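Local coordinates for PmbA-related protein (Thermotoga maritima, PDB 1VL4) that is of unproven function but may modulate DNA gyrase or act as a metallopeptidase, at residues L247-I252 against S429-A434; V280-L285 against L346-G351; G121-L126 against R203-L208. One frame throughout, in Å; residues are numbered along the deposited sequence.

Interaction 1. Residues L247-I252 against S429-A434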
loop_
_atom_site.group_PDB
_atom_site.type_symbol
_atom_site.label_atom_id
_atom_site.label_comp_id
_atom_site.label_asym_id
_atom_site.label_seq_id
_atom_site.Cartn_x
_atom_site.Cartn_y
_atom_site.Cartn_z
ATOM N N LEU A 247 -15.522 0.012 11.535
ATOM C CA LEU A 247 -15.143 -0.776 12.675
ATOM C C LEU A 247 -15.361 -2.251 12.426
ATOM O O LEU A 247 -14.498 -3.069 12.790
ATOM C CB LEU A 247 -15.905 -0.302 13.934
ATOM C CG LEU A 247 -15.403 -0.945 15.242
ATOM C CD1 LEU A 247 -13.946 -0.597 15.514
ATOM C CD2 LEU A 247 -16.234 -0.488 16.388
ATOM N N MET A 248 -16.473 -2.584 11.751
ATOM C CA MET A 248 -16.844 -3.961 11.432
ATOM C C MET A 248 -15.773 -4.688 10.624
ATOM O O MET A 248 -15.774 -5.910 10.551
ATOM C CB MET A 248 -18.101 -4.006 10.538
ATOM C CG MET A 248 -19.385 -3.871 11.230
ATOM S SD MET A 248 -20.646 -3.666 9.942
ATOM C CE MET A 248 -20.827 -5.263 9.189
ATOM N N GLU A 249 -14.973 -3.949 9.876
ATOM C CA GLU A 249 -13.916 -4.571 9.105
ATOM C C GLU A 249 -12.980 -5.396 9.950
ATOM O O GLU A 249 -12.404 -6.375 9.449
ATOM C CB GLU A 249 -13.118 -3.512 8.340
ATOM C CG GLU A 249 -14.069 -2.816 7.365
ATOM C CD GLU A 249 -13.434 -2.581 6.066
ATOM O OE1 GLU A 249 -12.660 -1.603 6.005
ATOM O OE2 GLU A 249 -13.684 -3.401 5.138
ATOM N N MET A 250 -12.832 -5.038 11.227
ATOM C CA MET A 250 -11.944 -5.823 12.100
ATOM C C MET A 250 -12.527 -7.205 12.464
ATOM O O MET A 250 -11.842 -8.069 13.010
ATOM C CB MET A 250 -11.554 -5.001 13.313
ATOM C CG MET A 250 -12.523 -5.046 14.503
ATOM S SD MET A 250 -11.836 -4.062 15.870
ATOM C CE MET A 250 -10.510 -5.108 16.496
ATOM N N PHE A 251 -13.789 -7.429 12.116
ATOM C CA PHE A 251 -14.413 -8.729 12.320
ATOM C C PHE A 251 -14.002 -9.721 11.222
ATOM O O PHE A 251 -14.063 -10.927 11.394
ATOM C CB PHE A 251 -15.924 -8.533 12.308
ATOM C CG PHE A 251 -16.707 -9.698 12.850
ATOM C CD1 PHE A 251 -16.436 -10.221 14.097
ATOM C CD2 PHE A 251 -17.723 -10.258 12.105
ATOM C CE1 PHE A 251 -17.180 -11.316 14.587
ATOM C CE2 PHE A 251 -18.473 -11.313 12.583
ATOM C CZ PHE A 251 -18.213 -11.840 13.828
ATOM N N ILE A 252 -13.571 -9.200 10.094
ATOM C CA ILE A 252 -13.379 -10.038 8.901
ATOM C C ILE A 252 -12.250 -11.095 9.086
ATOM O O ILE A 252 -12.503 -12.286 8.881
ATOM C CB ILE A 252 -13.227 -9.167 7.644
ATOM C CG1 ILE A 252 -14.592 -8.578 7.247
ATOM C CG2 ILE A 252 -12.581 -9.981 6.501
ATOM C CD1 ILE A 252 -14.537 -7.529 6.076
ATOM N N SER A 429 -20.867 0.057 2.413
ATOM C CA SER A 429 -19.514 0.445 2.149
ATOM C C SER A 429 -18.948 -0.593 1.163
ATOM O O SER A 429 -19.705 -1.267 0.463
ATOM C CB SER A 429 -18.687 0.478 3.453
ATOM O OG SER A 429 -17.468 1.133 3.255
ATOM N N GLN A 430 -17.636 -0.766 1.165
ATOM C CA GLN A 430 -16.963 -1.611 0.194
ATOM C C GLN A 430 -17.215 -3.072 0.396
ATOM O O GLN A 430 -17.510 -3.791 -0.567
ATOM C CB GLN A 430 -15.449 -1.351 0.212
ATOM C CG GLN A 430 -15.121 0.043 -0.303
ATOM C CD GLN A 430 -13.682 0.159 -0.784
ATOM O OE1 GLN A 430 -12.883 -0.783 -0.660
ATOM N NE2 GLN A 430 -13.355 1.302 -1.364
ATOM N N HIS A 431 -17.064 -3.517 1.639
ATOM C CA HIS A 431 -17.236 -4.913 1.986
ATOM C C HIS A 431 -18.162 -5.113 3.197
ATOM O O HIS A 431 -18.379 -6.225 3.637
ATOM C CB HIS A 431 -15.857 -5.525 2.266
ATOM C CG HIS A 431 -14.808 -5.124 1.265
ATOM N ND1 HIS A 431 -14.717 -5.693 0.007
ATOM C CD2 HIS A 431 -13.840 -4.172 1.320
ATOM C CE1 HIS A 431 -13.722 -5.127 -0.658
ATOM N NE2 HIS A 431 -13.176 -4.195 0.111
ATOM N N THR A 432 -18.657 -4.019 3.754
ATOM C CA THR A 432 -19.519 -4.033 4.924
ATOM C C THR A 432 -20.762 -3.198 4.632
ATOM O O THR A 432 -20.775 -2.299 3.777
ATOM C CB THR A 432 -18.796 -3.511 6.183
ATOM O OG1 THR A 432 -18.270 -2.211 5.948
ATOM C CG2 THR A 432 -17.650 -4.413 6.599
ATOM N N ILE A 433 -21.846 -3.557 5.315
ATOM C CA ILE A 433 -23.132 -2.896 5.238
ATOM C C ILE A 433 -23.738 -2.888 6.612
ATOM O O ILE A 433 -23.730 -3.924 7.284
ATOM C CB ILE A 433 -24.059 -3.703 4.366
ATOM C CG1 ILE A 433 -23.440 -3.859 2.949
ATOM C CG2 ILE A 433 -25.475 -3.118 4.385
ATOM C CD1 ILE A 433 -24.355 -4.637 2.026
ATOM N N ALA A 434 -24.264 -1.750 7.041
ATOM C CA ALA A 434 -24.718 -1.641 8.422
ATOM C C ALA A 434 -25.581 -0.451 8.666
ATOM O O ALA A 434 -25.402 0.564 8.023
ATOM C CB ALA A 434 -23.517 -1.592 9.401
HETATM O O HOH W 1 -16.172 -2.100 3.929
#
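Glu249 OE2, the backbone N of His431 and the hydroxyl of Thr432 meet at one water. The water accepts from His431 N at 2.8 Å and donates to Thr432 OG1 at 2.9 Å. Its bond to Glu249 OE2, at 3.1 Å, is weak. Thr432 chi1 of 56° sets OG1 between the backbone N and the carbonyl carbon. There OG1 accepts from the water and also bonds Leu245 O of helix 241-247, which gives the buried hydroxyl two partners. The Glu249 chain bends at chi2, and its carboxylate lies nearly coplanar with the His431 ring, 11° between the planes. OE2 comes to the ring edge, 3.9 Å from His431 CD2.

The contact joins two parts of the C-terminal domain. One is the 3-10 turn 248-250, which follows helix 241-247. The other is strand 432-434, which pairs with strand 345-348 in a mixed sheet.

The rest is mostly apolar. Thr432 CG2 sits 4.0 Å from Met248 CB and 4.0 Å from Glu249 CG, touching both side chains. Met248 slides past Thr432 in the opposite direction. Its SD lies 3.6 Å from Ala434 CB, and a bend at chi3 of 73° leaves CE beside the Ile433 carbonyl. Ala434 CB also touches Leu244 and Leu245 of the helix. Ile252 reaches Thr432 CG2 more loosely with CD1 and leans on Leu346 and Pro343.

Interaction 2. Residues V280-L285 against L346-G351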
loop_
_atom_site.group_PDB
_atom_site.type_symbol
_atom_site.label_atom_id
_atom_site.label_comp_id
_atom_site.label_asym_id
_atom_site.label_seq_id
_atom_site.Cartn_x
_atom_site.Cartn_y
_atom_site.Cartn_z
ATOM N N VAL A 280 -28.156 -8.913 17.614
ATOM C CA VAL A 280 -27.175 -8.742 16.571
ATOM C C VAL A 280 -27.156 -9.976 15.675
ATOM O O VAL A 280 -26.871 -11.059 16.164
ATOM C CB VAL A 280 -25.787 -8.531 17.152
ATOM C CG1 VAL A 280 -24.667 -8.621 16.031
ATOM C CG2 VAL A 280 -25.730 -7.212 17.867
ATOM N N SER A 281 -27.500 -9.791 14.388
ATOM C CA SER A 281 -27.304 -10.819 13.367
ATOM C C SER A 281 -26.443 -10.217 12.274
ATOM O O SER A 281 -26.696 -9.089 11.841
ATOM C CB SER A 281 -28.635 -11.314 12.773
ATOM O OG SER A 281 -29.441 -12.015 13.728
ATOM N N ILE A 282 -25.452 -10.993 11.818
ATOM C CA ILE A 282 -24.564 -10.577 10.788
ATOM C C ILE A 282 -24.535 -11.704 9.747
ATOM O O ILE A 282 -24.276 -12.899 10.092
ATOM C CB ILE A 282 -23.133 -10.328 11.326
ATOM C CG1 ILE A 282 -23.168 -9.225 12.399
ATOM C CG2 ILE A 282 -22.210 -9.914 10.219
ATOM C CD1 ILE A 282 -21.817 -8.998 13.103
ATOM N N LYS A 283 -24.784 -11.301 8.498
ATOM C CA LYS A 283 -24.850 -12.199 7.358
ATOM C C LYS A 283 -23.734 -11.892 6.372
ATOM O O LYS A 283 -23.218 -10.761 6.252
ATOM C CB LYS A 283 -26.208 -12.044 6.638
ATOM C CG LYS A 283 -27.450 -12.392 7.451
ATOM C CD LYS A 283 -28.655 -12.671 6.542
ATOM C CE LYS A 283 -28.743 -14.093 6.028
ATOM N NZ LYS A 283 -29.942 -14.201 5.123
ATOM N N ASP A 284 -23.367 -12.935 5.635
ATOM C CA ASP A 284 -22.522 -12.775 4.430
ATOM C C ASP A 284 -23.468 -12.888 3.259
ATOM O O ASP A 284 -24.142 -13.910 3.103
ATOM C CB ASP A 284 -21.429 -13.859 4.385
ATOM C CG ASP A 284 -20.550 -13.783 3.078
ATOM O OD1 ASP A 284 -20.564 -12.740 2.391
ATOM O OD2 ASP A 284 -19.919 -14.795 2.700
ATOM N N LEU A 285 -23.565 -11.798 2.493
ATOM C CA LEU A 285 -24.489 -11.722 1.365
ATOM C C LEU A 285 -23.698 -11.718 0.060
ATOM O O LEU A 285 -22.781 -10.923 -0.091
ATOM C CB LEU A 285 -25.290 -10.420 1.441
ATOM C CG LEU A 285 -26.708 -10.394 1.926
ATOM C CD1 LEU A 285 -26.979 -11.175 3.213
ATOM C CD2 LEU A 285 -27.120 -8.947 2.018
ATOM N N LEU A 346 -20.544 -8.043 4.044
ATOM C CA LEU A 346 -20.770 -8.410 5.433
ATOM C C LEU A 346 -21.768 -7.414 6.021
ATOM O O LEU A 346 -21.395 -6.285 6.273
ATOM C CB LEU A 346 -19.475 -8.389 6.239
ATOM C CG LEU A 346 -19.605 -8.918 7.690
ATOM C CD1 LEU A 346 -19.902 -10.392 7.681
ATOM C CD2 LEU A 346 -18.391 -8.611 8.473
ATOM N N MET A 347 -22.982 -7.894 6.323
ATOM C CA MET A 347 -24.096 -7.055 6.703
ATOM C C MET A 347 -24.586 -7.298 8.118
ATOM O O MET A 347 -25.020 -8.391 8.447
ATOM C CB MET A 347 -25.263 -7.262 5.738
ATOM C CG MET A 347 -26.469 -6.408 6.050
ATOM S SD MET A 347 -27.643 -6.418 4.728
ATOM C CE MET A 347 -28.908 -5.335 5.346
ATOM N N LEU A 348 -24.634 -6.234 8.901
ATOM C CA LEU A 348 -25.368 -6.249 10.167
ATOM C C LEU A 348 -26.822 -5.955 9.865
ATOM O O LEU A 348 -27.145 -4.937 9.249
ATOM C CB LEU A 348 -24.817 -5.206 11.159
ATOM C CG LEU A 348 -25.665 -5.083 12.449
ATOM C CD1 LEU A 348 -25.316 -6.231 13.292
ATOM C CD2 LEU A 348 -25.392 -3.834 13.206
ATOM N N MET A 349 -27.697 -6.860 10.295
ATOM C CA MET A 349 -29.061 -6.815 9.935
ATOM C C MET A 349 -29.765 -5.718 10.735
ATOM O O MET A 349 -29.601 -5.662 11.948
ATOM C CB MET A 349 -29.687 -8.174 10.179
ATOM C CG MET A 349 -29.088 -9.328 9.359
ATOM S SD MET A 349 -28.944 -9.064 7.559
ATOM C CE MET A 349 -30.588 -9.093 7.061
ATOM N N PRO A 350 -30.575 -4.861 10.067
ATOM C CA PRO A 350 -31.238 -3.769 10.778
ATOM C C PRO A 350 -32.367 -4.234 11.665
ATOM O O PRO A 350 -32.968 -5.282 11.397
ATOM C CB PRO A 350 -31.816 -2.886 9.639
ATOM C CG PRO A 350 -32.115 -3.827 8.565
ATOM C CD PRO A 350 -30.963 -4.861 8.647
ATOM N N GLY A 351 -32.653 -3.442 12.693
ATOM C CA GLY A 351 -33.875 -3.556 13.438
ATOM C C GLY A 351 -34.824 -2.485 12.953
ATOM O O GLY A 351 -34.750 -2.084 11.808
HETATM O O HOH W 2 -28.880 -7.308 13.828
#
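Lys283 and Met347 form the hydrogen-bonded pair of an antiparallel ladder, the axes of strand segments 282-285 and 346-348 running 146° apart, flanked by the non-hydrogen-bonded pairs Ile282-Leu348 and Asp284-Leu346. Lys283 N to Met347 O and Met347 N to Lys283 O both measure 2.9 Å. The ladder runs on through Met349 N to Ser281 O, a nearly straight bond, N-H...O angle 173°. A water then bridges Ser281 N and Met349 O. In the mixed sheet of the C-terminal domain, strand 282-285 lies between 345-348 and 307-311.

On one face Ile282 is the middle of a row of apolar groups. Its CG2 presses on Leu346 CD1 at 3.5 Å, tighter than usual. On its other branch, CG1 lies 3.8 Å from Leu348 CD1, which also meets Val280 CG1.

On the face of Lys283 and Met347, the lysine chain is met by Met349, folded at chi2 and chi3, its SD 3.6 Å from Lys283 CG. Met347 stays extended, its SD touching Leu285 CD2 at 3.7 Å. Lys283 also makes a cation-pi contact with Phe308. The lysine thus serves two chemistries: its methylenes pack on sulfur, while its ammonium group forms a salt bridge with Glu306, just before strand 307-311.

Interaction 3. Residues G121-L126 against R203-L208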
loop_
_atom_site.group_PDB
_atom_site.type_symbol
_atom_site.label_atom_id
_atom_site.label_comp_id
_atom_site.label_asym_id
_atom_site.label_seq_id
_atom_site.Cartn_x
_atom_site.Cartn_y
_atom_site.Cartn_z
ATOM N N GLY A 121 -23.853 -1.168 -17.092
ATOM C CA GLY A 121 -23.424 -0.572 -18.354
ATOM C C GLY A 121 -23.667 0.918 -18.513
ATOM O O GLY A 121 -23.402 1.474 -19.552
ATOM N N ARG A 122 -24.162 1.591 -17.495
ATOM C CA ARG A 122 -24.443 3.004 -17.642
ATOM C C ARG A 122 -23.250 3.929 -17.336
ATOM O O ARG A 122 -23.152 4.979 -17.939
ATOM C CB ARG A 122 -25.674 3.378 -16.836
ATOM C CG ARG A 122 -26.945 2.649 -17.350
ATOM C CD ARG A 122 -28.208 3.191 -16.770
ATOM N NE ARG A 122 -28.342 4.611 -17.051
ATOM C CZ ARG A 122 -28.768 5.121 -18.207
ATOM N NH1 ARG A 122 -29.100 4.325 -19.227
ATOM N NH2 ARG A 122 -28.854 6.449 -18.352
ATOM N N PHE A 123 -22.342 3.547 -16.439
ATOM C CA PHE A 123 -21.169 4.419 -16.167
ATOM C C PHE A 123 -20.350 4.592 -17.454
ATOM O O PHE A 123 -19.876 5.684 -17.756
ATOM C CB PHE A 123 -20.293 3.869 -14.991
ATOM C CG PHE A 123 -20.749 4.325 -13.645
ATOM C CD1 PHE A 123 -20.529 5.641 -13.246
ATOM C CD2 PHE A 123 -21.443 3.451 -12.784
ATOM C CE1 PHE A 123 -20.985 6.099 -12.020
ATOM C CE2 PHE A 123 -21.885 3.892 -11.568
ATOM C CZ PHE A 123 -21.666 5.199 -11.160
ATOM N N GLU A 124 -20.221 3.498 -18.216
ATOM C CA GLU A 124 -19.482 3.435 -19.492
ATOM C C GLU A 124 -19.970 4.381 -20.557
ATOM O O GLU A 124 -19.204 4.783 -21.422
ATOM C CB GLU A 124 -19.612 2.042 -20.120
ATOM C CG GLU A 124 -18.613 1.068 -19.620
ATOM C CD GLU A 124 -18.982 -0.344 -20.034
ATOM O OE1 GLU A 124 -19.923 -0.918 -19.434
ATOM O OE2 GLU A 124 -18.333 -0.860 -20.977
ATOM N N LYS A 125 -21.254 4.691 -20.515
ATOM C CA LYS A 125 -21.864 5.641 -21.447
ATOM C C LYS A 125 -21.603 7.124 -21.168
ATOM O O LYS A 125 -21.811 7.945 -22.047
ATOM C CB LYS A 125 -23.375 5.373 -21.475
ATOM C CG LYS A 125 -23.646 3.979 -22.118
ATOM C CD LYS A 125 -25.078 3.830 -22.623
ATOM C CE LYS A 125 -26.070 3.535 -21.485
ATOM N NZ LYS A 125 -26.429 2.085 -21.451
ATOM N N LEU A 126 -21.172 7.471 -19.965
ATOM C CA LEU A 126 -20.936 8.855 -19.625
ATOM C C LEU A 126 -19.744 9.389 -20.362
ATOM O O LEU A 126 -18.754 8.713 -20.525
ATOM C CB LEU A 126 -20.628 9.005 -18.134
ATOM C CG LEU A 126 -21.740 8.725 -17.157
ATOM C CD1 LEU A 126 -21.206 8.999 -15.766
ATOM C CD2 LEU A 126 -22.978 9.569 -17.443
ATOM N N ARG A 203 -24.225 1.557 -8.473
ATOM C CA ARG A 203 -24.143 0.686 -9.654
ATOM C C ARG A 203 -24.391 1.499 -10.932
ATOM O O ARG A 203 -23.940 1.158 -12.036
ATOM C CB ARG A 203 -25.190 -0.427 -9.486
ATOM C CG ARG A 203 -25.045 -1.510 -10.495
ATOM C CD ARG A 203 -24.140 -2.597 -10.113
ATOM N NE ARG A 203 -24.353 -3.228 -8.782
ATOM C CZ ARG A 203 -23.413 -3.999 -8.239
ATOM N NH1 ARG A 203 -22.327 -4.280 -8.930
ATOM N NH2 ARG A 203 -23.552 -4.537 -7.050
ATOM N N THR A 204 -25.137 2.599 -10.809
ATOM C CA THR A 204 -25.401 3.448 -11.959
ATOM C C THR A 204 -25.165 4.941 -11.592
ATOM O O THR A 204 -25.278 5.298 -10.431
ATOM C CB THR A 204 -26.854 3.239 -12.414
ATOM O OG1 THR A 204 -27.069 3.896 -13.670
ATOM C CG2 THR A 204 -27.789 3.830 -11.425
ATOM N N PRO A 205 -24.848 5.791 -12.581
ATOM C CA PRO A 205 -24.598 7.187 -12.275
ATOM C C PRO A 205 -25.815 7.904 -11.652
ATOM O O PRO A 205 -25.661 8.826 -10.851
ATOM C CB PRO A 205 -24.249 7.793 -13.627
ATOM C CG PRO A 205 -24.121 6.705 -14.548
ATOM C CD PRO A 205 -24.598 5.474 -14.001
ATOM N N GLU A 206 -27.008 7.419 -11.979
ATOM C CA GLU A 206 -28.272 8.013 -11.559
ATOM C C GLU A 206 -28.414 7.888 -10.097
ATOM O O GLU A 206 -29.152 8.650 -9.471
ATOM C CB GLU A 206 -29.444 7.257 -12.198
ATOM C CG GLU A 206 -29.676 7.624 -13.628
ATOM C CD GLU A 206 -28.635 7.101 -14.570
ATOM O OE1 GLU A 206 -28.155 5.941 -14.404
ATOM O OE2 GLU A 206 -28.320 7.862 -15.504
ATOM N N ASP A 207 -27.717 6.926 -9.512
ATOM C CA ASP A 207 -27.806 6.792 -8.087
ATOM C C ASP A 207 -26.802 7.572 -7.281
ATOM O O ASP A 207 -26.750 7.413 -6.058
ATOM C CB ASP A 207 -27.754 5.347 -7.735
ATOM C CG ASP A 207 -29.017 4.606 -8.222
ATOM O OD1 ASP A 207 -30.084 5.261 -8.597
ATOM O OD2 ASP A 207 -28.897 3.378 -8.250
ATOM N N LEU A 208 -26.040 8.417 -7.965
ATOM C CA LEU A 208 -25.140 9.348 -7.322
ATOM C C LEU A 208 -25.830 10.684 -7.365
ATOM O O LEU A 208 -26.305 11.092 -8.400
ATOM C CB LEU A 208 -23.789 9.453 -8.055
ATOM C CG LEU A 208 -22.946 8.161 -8.041
ATOM C CD1 LEU A 208 -21.669 8.302 -8.838
ATOM C CD2 LEU A 208 -22.626 7.646 -6.660
HETATM O O HOH W 3 -26.296 7.655 -16.991
HETATM O O HOH W 4 -23.432 1.358 -14.596
#
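Arg122 turns at chi3 (58°), which places NE, and Glu206 turns at chi2 (72°), which places CD; the two groups then meet side-on. Arg122 NE bonds Glu206 OE1 at 3.0 Å and NH2 bonds OE2 at 3.2 Å, a two-nitrogen salt bridge. Both oxygens lie near the guanidinium plane but are met from above the carboxylate plane, the two planes being 60° apart. Nearer the backbone, Arg122 CB rests on Pro205 CD at 3.7 Å.

Deeper in, Phe123 and Pro205 slide past each other. Pro205 CD sits 3.8 Å from the ring centroid, almost on the ring normal, in a CH-pi contact. Leu208 CD1 comes to the ring edge, 3.9 Å from Phe123 CZ. An alanine in place of Phe123 would probably leave the Pro205 ring and Leu208 CD1 without their aromatic partner and open a gap between the loops. A water links Phe123 N to Arg203 O.

Phe123 also packs on Tyr156 and Asp158 of strand 148-167, and Leu208 on Met134 of helix 128-143. The arrangement is a loop-to-loop junction in the central domain: two turns, one before helix 128-143 and one before helix 210-223, meet over the long antiparallel sheet.

How the interactions relate
Interactions 1 and 2 belong to one sheet of the C-terminal domain. Strands 432-434 and 345-348 are neighbours there, joined by probable backbone hydrogen bonds of Leu346 with His431 and Ile433. Interaction 2 is nested along the chain inside the loop that interaction 1 closes. Their centres are 10 Å apart, and interaction 1 lies nearer the centre of the chain. Interaction 2 is strand pairing, held by backbone bonds. Interaction 1 packs a turn on the same sheet with methyl groups, sulfur and a water. Interaction 3 lies in the central domain, its centre 25 to 27 Å from the others. It is more peripheral and pairs an exposed salt bridge with a buried aromatic contact.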